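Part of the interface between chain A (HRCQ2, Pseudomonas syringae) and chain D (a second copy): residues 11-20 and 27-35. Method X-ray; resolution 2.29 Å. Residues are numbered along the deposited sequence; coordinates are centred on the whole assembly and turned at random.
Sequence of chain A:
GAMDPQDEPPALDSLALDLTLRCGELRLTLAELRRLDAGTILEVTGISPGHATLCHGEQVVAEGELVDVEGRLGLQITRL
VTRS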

ATOM      1  N   ALA A  11     -37.633  26.793 -15.138  1.00 52.27           N
ATOM      2  CA  ALA A  11     -36.730  27.852 -15.691  1.00 52.33           C
ATOM      3  C   ALA A  11     -35.391  27.934 -14.946  1.00 51.70           C
ATOM      4  O   ALA A  11     -34.595  28.845 -15.187  1.00 52.16           O
ATOM      5  N   LEU A  12     -35.178  26.987 -14.031  1.00 50.05           N
ATOM      6  CA  LEU A  12     -33.928  26.826 -13.280  1.00 47.86           C
ATOM      7  C   LEU A  12     -33.679  25.324 -13.079  1.00 46.11           C
ATOM      8  O   LEU A  12     -32.582  24.901 -12.696  1.00 45.93           O
ATOM      9  CB  LEU A  12     -33.997  27.558 -11.930  1.00 47.49           C
ATOM     10  CG  LEU A  12     -32.708  28.026 -11.229  1.00 46.39           C
ATOM     11  CD1 LEU A  12     -32.051  29.226 -11.921  1.00 45.21           C
ATOM     12  CD2 LEU A  12     -32.997  28.363  -9.778  1.00 43.46           C
ATOM     13  N   ASP A  13     -34.715  24.533 -13.353  1.00 43.55           N
ATOM     14  CA  ASP A  13     -34.626  23.075 -13.437  1.00 41.49           C
ATOM     15  C   ASP A  13     -33.501  22.655 -14.379  1.00 37.70           C
ATOM     16  O   ASP A  13     -32.905  21.591 -14.215  1.00 36.69           O
ATOM     17  CB  ASP A  13     -35.956  22.495 -13.941  1.00 42.94           C
ATOM     18  CG  ASP A  13     -36.783  21.859 -12.833  1.00 46.70           C
ATOM     19  OD1 ASP A  13     -36.513  22.121 -11.637  1.00 47.07           O
ATOM     20  OD2 ASP A  13     -37.734  21.077 -13.075  1.00 50.62           O
ATOM     21  N   SER A  14     -33.220  23.517 -15.354  1.00 34.36           N
ATOM     22  CA  SER A  14     -32.165  23.301 -16.340  1.00 30.33           C
ATOM     23  C   SER A  14     -30.764  23.770 -15.876  1.00 27.61           C
ATOM     24  O   SER A  14     -29.808  23.741 -16.653  1.00 26.03           O
ATOM     25  CB  SER A  14     -32.559  23.972 -17.658  1.00 28.90           C
ATOM     26  N   LEU A  15     -30.641  24.195 -14.618  1.00 25.81           N
ATOM     27  CA  LEU A  15     -29.326  24.579 -14.081  1.00 25.25           C
ATOM     28  C   LEU A  15     -28.404  23.357 -14.014  1.00 23.41           C
ATOM     29  O   LEU A  15     -28.765  22.346 -13.412  1.00 23.27           O
ATOM     30  CB  LEU A  15     -29.449  25.246 -12.704  1.00 25.05           C
ATOM     31  CG  LEU A  15     -28.161  25.808 -12.090  1.00 28.77           C
ATOM     32  CD1 LEU A  15     -27.709  27.087 -12.787  1.00 27.08           C
ATOM     33  CD2 LEU A  15     -28.329  26.044 -10.594  1.00 29.42           C
ATOM     34  N   ALA A  16     -27.242  23.449 -14.664  1.00 20.88           N
ATOM     35  CA  ALA A  16     -26.300  22.336 -14.746  1.00 20.74           C
ATOM     36  C   ALA A  16     -25.277  22.336 -13.601  1.00 20.49           C
ATOM     37  O   ALA A  16     -24.574  23.322 -13.383  1.00 19.45           O
ATOM     38  CB  ALA A  16     -25.591  22.322 -16.109  1.00 20.56           C
ATOM     39  N   LEU A  17     -25.205  21.221 -12.880  1.00 19.96           N
ATOM     40  CA  LEU A  17     -24.312  21.104 -11.740  1.00 21.26           C
ATOM     41  C   LEU A  17     -23.117  20.221 -12.073  1.00 22.20           C
ATOM     42  O   LEU A  17     -23.267  19.151 -12.677  1.00 23.18           O
ATOM     43  CB  LEU A  17     -25.063  20.574 -10.518  1.00 21.59           C
ATOM     44  CG  LEU A  17     -26.286  21.407 -10.078  1.00 26.83           C
ATOM     45  CD1 LEU A  17     -27.275  20.542  -9.306  1.00 26.96           C
ATOM     46  CD2 LEU A  17     -25.869  22.622  -9.250  1.00 25.53           C
ATOM     47  N   ASP A  18     -21.932  20.687 -11.704  1.00 22.22           N
ATOM     48  CA  ASP A  18     -20.727  19.880 -11.821  1.00 23.08           C
ATOM     49  C   ASP A  18     -20.599  19.074 -10.545  1.00 22.86           C
ATOM     50  O   ASP A  18     -20.496  19.633  -9.438  1.00 24.09           O
ATOM     51  CB  ASP A  18     -19.489  20.753 -12.014  1.00 24.15           C
ATOM     52  CG  ASP A  18     -19.387  21.322 -13.416  1.00 28.83           C
ATOM     53  OD1 ASP A  18     -19.673  20.601 -14.398  1.00 30.49           O
ATOM     54  OD2 ASP A  18     -19.024  22.495 -13.633  1.00 34.72           O
ATOM     55  N   LEU A  19     -20.636  17.757 -10.698  1.00 20.33           N
ATOM     56  CA  LEU A  19     -20.556  16.864  -9.555  1.00 18.08           C
ATOM     57  C   LEU A  19     -19.310  15.989  -9.637  1.00 16.23           C
ATOM     58  O   LEU A  19     -18.860  15.656 -10.721  1.00 15.35           O
ATOM     59  CB  LEU A  19     -21.829  16.020  -9.432  1.00 17.05           C
ATOM     60  CG  LEU A  19     -23.174  16.768  -9.453  1.00 17.70           C
ATOM     61  CD1 LEU A  19     -24.355  15.828  -9.751  1.00 14.69           C
ATOM     62  CD2 LEU A  19     -23.422  17.560  -8.189  1.00 15.97           C
ATOM     63  N   THR A  20     -18.762  15.643  -8.477  1.00 15.98           N
ATOM     64  CA  THR A  20     -17.589  14.784  -8.373  1.00 15.49           C
ATOM     65  C   THR A  20     -17.892  13.591  -7.497  1.00 14.60           C
ATOM     66  O   THR A  20     -18.749  13.649  -6.618  1.00 14.75           O
ATOM     67  CB  THR A  20     -16.358  15.531  -7.761  1.00 15.82           C
ATOM     68  OG1 THR A  20     -16.584  15.768  -6.362  1.00 17.14           O
ATOM     69  CG2 THR A  20     -16.160  16.932  -8.361  1.00 14.57           C
TER
ATOM     70  N   ARG D  27     -21.985  15.640 -14.903  1.00 19.58           N
ATOM     71  CA  ARG D  27     -22.846  16.815 -14.881  1.00 21.97           C
ATOM     72  C   ARG D  27     -24.309  16.370 -14.897  1.00 20.98           C
ATOM     73  O   ARG D  27     -24.694  15.499 -15.676  1.00 20.62           O
ATOM     74  CB  ARG D  27     -22.494  17.736 -16.057  1.00 23.98           C
ATOM     75  CG  ARG D  27     -23.537  18.780 -16.438  1.00 31.07           C
ATOM     76  CD  ARG D  27     -23.316  19.414 -17.822  1.00 36.38           C
ATOM     77  NE  ARG D  27     -22.255  20.421 -17.822  1.00 39.83           N
ATOM     78  CZ  ARG D  27     -22.019  21.267 -16.822  1.00 41.21           C
ATOM     79  N   LEU D  28     -25.103  16.959 -14.006  1.00 20.43           N
ATOM     80  CA  LEU D  28     -26.542  16.737 -13.963  1.00 19.19           C
ATOM     81  C   LEU D  28     -27.230  18.075 -13.766  1.00 19.41           C
ATOM     82  O   LEU D  28     -26.793  18.901 -12.949  1.00 18.01           O
ATOM     83  CB  LEU D  28     -26.937  15.827 -12.789  1.00 17.79           C
ATOM     84  CG  LEU D  28     -26.636  14.322 -12.770  1.00 16.26           C
ATOM     85  CD1 LEU D  28     -26.998  13.768 -11.406  1.00 10.38           C
ATOM     86  CD2 LEU D  28     -27.371  13.551 -13.877  1.00 15.18           C
ATOM     87  N   THR D  29     -28.323  18.277 -14.498  1.00 19.06           N
ATOM     88  CA  THR D  29     -29.202  19.407 -14.241  1.00 19.68           C
ATOM     89  C   THR D  29     -29.882  19.233 -12.879  1.00 19.96           C
ATOM     90  O   THR D  29     -29.835  18.151 -12.283  1.00 18.28           O
ATOM     91  CB  THR D  29     -30.245  19.527 -15.345  1.00 19.79           C
ATOM     92  OG1 THR D  29     -31.009  18.318 -15.403  1.00 22.44           O
ATOM     93  CG2 THR D  29     -29.568  19.600 -16.730  1.00 19.71           C
ATOM     94  N   LEU D  30     -30.499  20.306 -12.392  1.00 21.34           N
ATOM     95  CA  LEU D  30     -31.261  20.279 -11.151  1.00 23.09           C
ATOM     96  C   LEU D  30     -32.441  19.328 -11.276  1.00 22.94           C
ATOM     97  O   LEU D  30     -32.759  18.600 -10.345  1.00 22.16           O
ATOM     98  CB  LEU D  30     -31.773  21.680 -10.822  1.00 24.56           C
ATOM     99  CG  LEU D  30     -31.710  22.207  -9.393  1.00 28.54           C
ATOM    100  CD1 LEU D  30     -30.608  21.533  -8.560  1.00 28.43           C
ATOM    101  CD2 LEU D  30     -31.492  23.720  -9.461  1.00 30.37           C
ATOM    102  N   ALA D  31     -33.070  19.332 -12.448  1.00 24.42           N
ATOM    103  CA  ALA D  31     -34.186  18.434 -12.751  1.00 26.14           C
ATOM    104  C   ALA D  31     -33.745  16.970 -12.676  1.00 27.13           C
ATOM    105  O   ALA D  31     -34.404  16.164 -12.027  1.00 27.50           O
ATOM    106  CB  ALA D  31     -34.771  18.753 -14.134  1.00 25.29           C
ATOM    107  N   GLU D  32     -32.624  16.649 -13.327  1.00 27.23           N
ATOM    108  CA  GLU D  32     -32.066  15.301 -13.312  1.00 27.58           C
ATOM    109  C   GLU D  32     -31.711  14.862 -11.891  1.00 28.09           C
ATOM    110  O   GLU D  32     -32.003  13.732 -11.493  1.00 28.04           O
ATOM    111  CB  GLU D  32     -30.838  15.202 -14.227  1.00 27.51           C
ATOM    112  CG  GLU D  32     -31.181  15.036 -15.702  1.00 29.99           C
ATOM    113  CD  GLU D  32     -30.071  15.478 -16.656  1.00 33.37           C
ATOM    114  OE1 GLU D  32     -28.991  15.908 -16.200  1.00 31.98           O
ATOM    115  OE2 GLU D  32     -30.279  15.395 -17.889  1.00 37.48           O
ATOM    116  N   LEU D  33     -31.085  15.754 -11.133  1.00 28.83           N
ATOM    117  CA  LEU D  33     -30.716  15.464  -9.753  1.00 30.33           C
ATOM    118  C   LEU D  33     -31.961  15.155  -8.914  1.00 32.47           C
ATOM    119  O   LEU D  33     -31.890  14.384  -7.951  1.00 33.21           O
ATOM    120  CB  LEU D  33     -29.944  16.635  -9.147  1.00 29.69           C
ATOM    121  CG  LEU D  33     -28.741  16.377  -8.241  1.00 29.56           C
ATOM    122  CD1 LEU D  33     -28.505  17.576  -7.333  1.00 27.53           C
ATOM    123  CD2 LEU D  33     -28.880  15.103  -7.408  1.00 30.30           C
ATOM    124  N   ARG D  34     -33.089  15.759  -9.293  1.00 33.74           N
ATOM    125  CA  ARG D  34     -34.375  15.542  -8.643  1.00 34.98           C
ATOM    126  C   ARG D  34     -35.025  14.206  -9.016  1.00 35.34           C
ATOM    127  O   ARG D  34     -35.704  13.601  -8.183  1.00 35.62           O
ATOM    128  CB  ARG D  34     -35.332  16.690  -8.964  1.00 36.23           C
ATOM    129  CG  ARG D  34     -35.202  17.870  -8.031  1.00 40.72           C
ATOM    130  CD  ARG D  34     -36.164  19.012  -8.329  1.00 45.78           C
ATOM    131  NE  ARG D  34     -35.800  20.182  -7.536  1.00 50.96           N
ATOM    132  CZ  ARG D  34     -35.480  21.369  -8.037  1.00 54.16           C
ATOM    133  NH1 ARG D  34     -35.494  21.578  -9.349  1.00 54.48           N
ATOM    134  NH2 ARG D  34     -35.145  22.356  -7.215  1.00 55.62           N
ATOM    135  N   ARG D  35     -34.833  13.765 -10.262  1.00 35.09           N
ATOM    136  CA  ARG D  35     -35.334  12.467 -10.740  1.00 35.51           C
ATOM    137  C   ARG D  35     -34.471  11.284 -10.256  1.00 34.35           C
ATOM    138  O   ARG D  35     -34.823  10.120 -10.460  1.00 35.64           O
ATOM    139  CB  ARG D  35     -35.387  12.429 -12.278  1.00 36.31           C
ATOM    140  CG  ARG D  35     -36.432  13.323 -12.936  1.00 39.60           C
ATOM    141  CD  ARG D  35     -36.625  13.068 -14.438  1.00 41.95           C
ATOM    142  NE  ARG D  35     -35.519  13.580 -15.247  1.00 43.90           N
ATOM    143  CZ  ARG D  35     -35.594  14.652 -16.029  1.00 44.88           C
TER

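Residues 16-20 of chain A form a strand that pairs antiparallel with strand 27-29 of chain D. The N-to-C directions differ by 148°, so the pairing is clearly twisted. Leu A17 and Leu D28 are the hydrogen-bonded pair. Leu A17 N donates to Leu D28 O at 2.8 Å, and Leu D28 N donates to Leu A17 O at 3.2 Å. Ala A16 faces Thr D29 and Asp A18 faces Arg D27 as non-hydrogen-bonded pairs.

The contact then runs on past the strand of chain D into the first turn of its helix. The NH groups of Leu D30 and Ala D31 have no acceptor within the helix, and chain A supplies a carbonyl to each. Leu D30 N donates to Leu A15 O at 2.9 Å, and Ala D31 N donates to Asp A13 O at 2.9 Å. Leu A12 to Leu A15 is a type I turn, closed by Leu A15 N to Leu A12 O at 2.8 Å. Leu A15 O also receives a CA-H...O contact from Thr D29 CA at 3.1 Å.

Thr D29 caps this helix. Its chi1 is p, 59°, and in this rotamer Thr D29 OG1 accepts from Glu D32 N at 3.1 Å. Glu D32 returns the bond: Glu D32 OE1 accepts from Thr D29 N at 3.0 Å. Chi1 of Glu D32 is m and chi2 is t, which brings the carboxylate back to the start of the helix. Glu D32 makes no contact with residues 11-20 of chain A.

Asp A13 makes the salt bridge of this contact. Its CA-to-CB bond points sideways, but the carboxylate comes nearer to chain D. Asp A13 OD1 lies 2.6 Å from Arg D34 NH1, at the edge of the guanidinium and near its plane. Chi1 of Asp A13 is -104°, between wells. Arg D34 has chi1 m and then chi2 and chi3 both t. This extended chain carries the guanidinium to the carboxylate.

Leu A17 and Leu D28 point to the face of the sheet opposite Ala A16 and Thr D29, and Leu D30 and Leu D33 of the helix meet Leu A17 there. Leu A17 has chi1 m and chi2 t, so its end comes nearer to chain D than its CA-to-CB bond suggests. Leu A17 CD1 meets Leu D30 CD1 at 3.6 Å and Leu D33 CD1 at 3.8 Å. It thus touches two leucines of the helix, three residues apart. Leu D30 has both chi angles off the wells, -138° and 25°. Its other methyl, Leu D30 CD2, is 4.1 Å from Leu A15 CD2 and 3.6 Å from Leu A12 O. Leu A19 and Leu D28 share the m, t conformation, and their CD1 atoms, Leu A19 CD1 and Leu D28 CD1, are 3.7 Å apart.

On the other face, Arg D27 starts t, t and then turns at chi3, m. Arg D27 CZ lies 3.8 Å from Ala A16 CB and 3.4 Å from Asp A18 OD1. NH1 and NH2 are not modelled. Asp A18 OD1 to Arg D27 NE is 4.3 Å, opposite charges near each other but beyond a salt bridge.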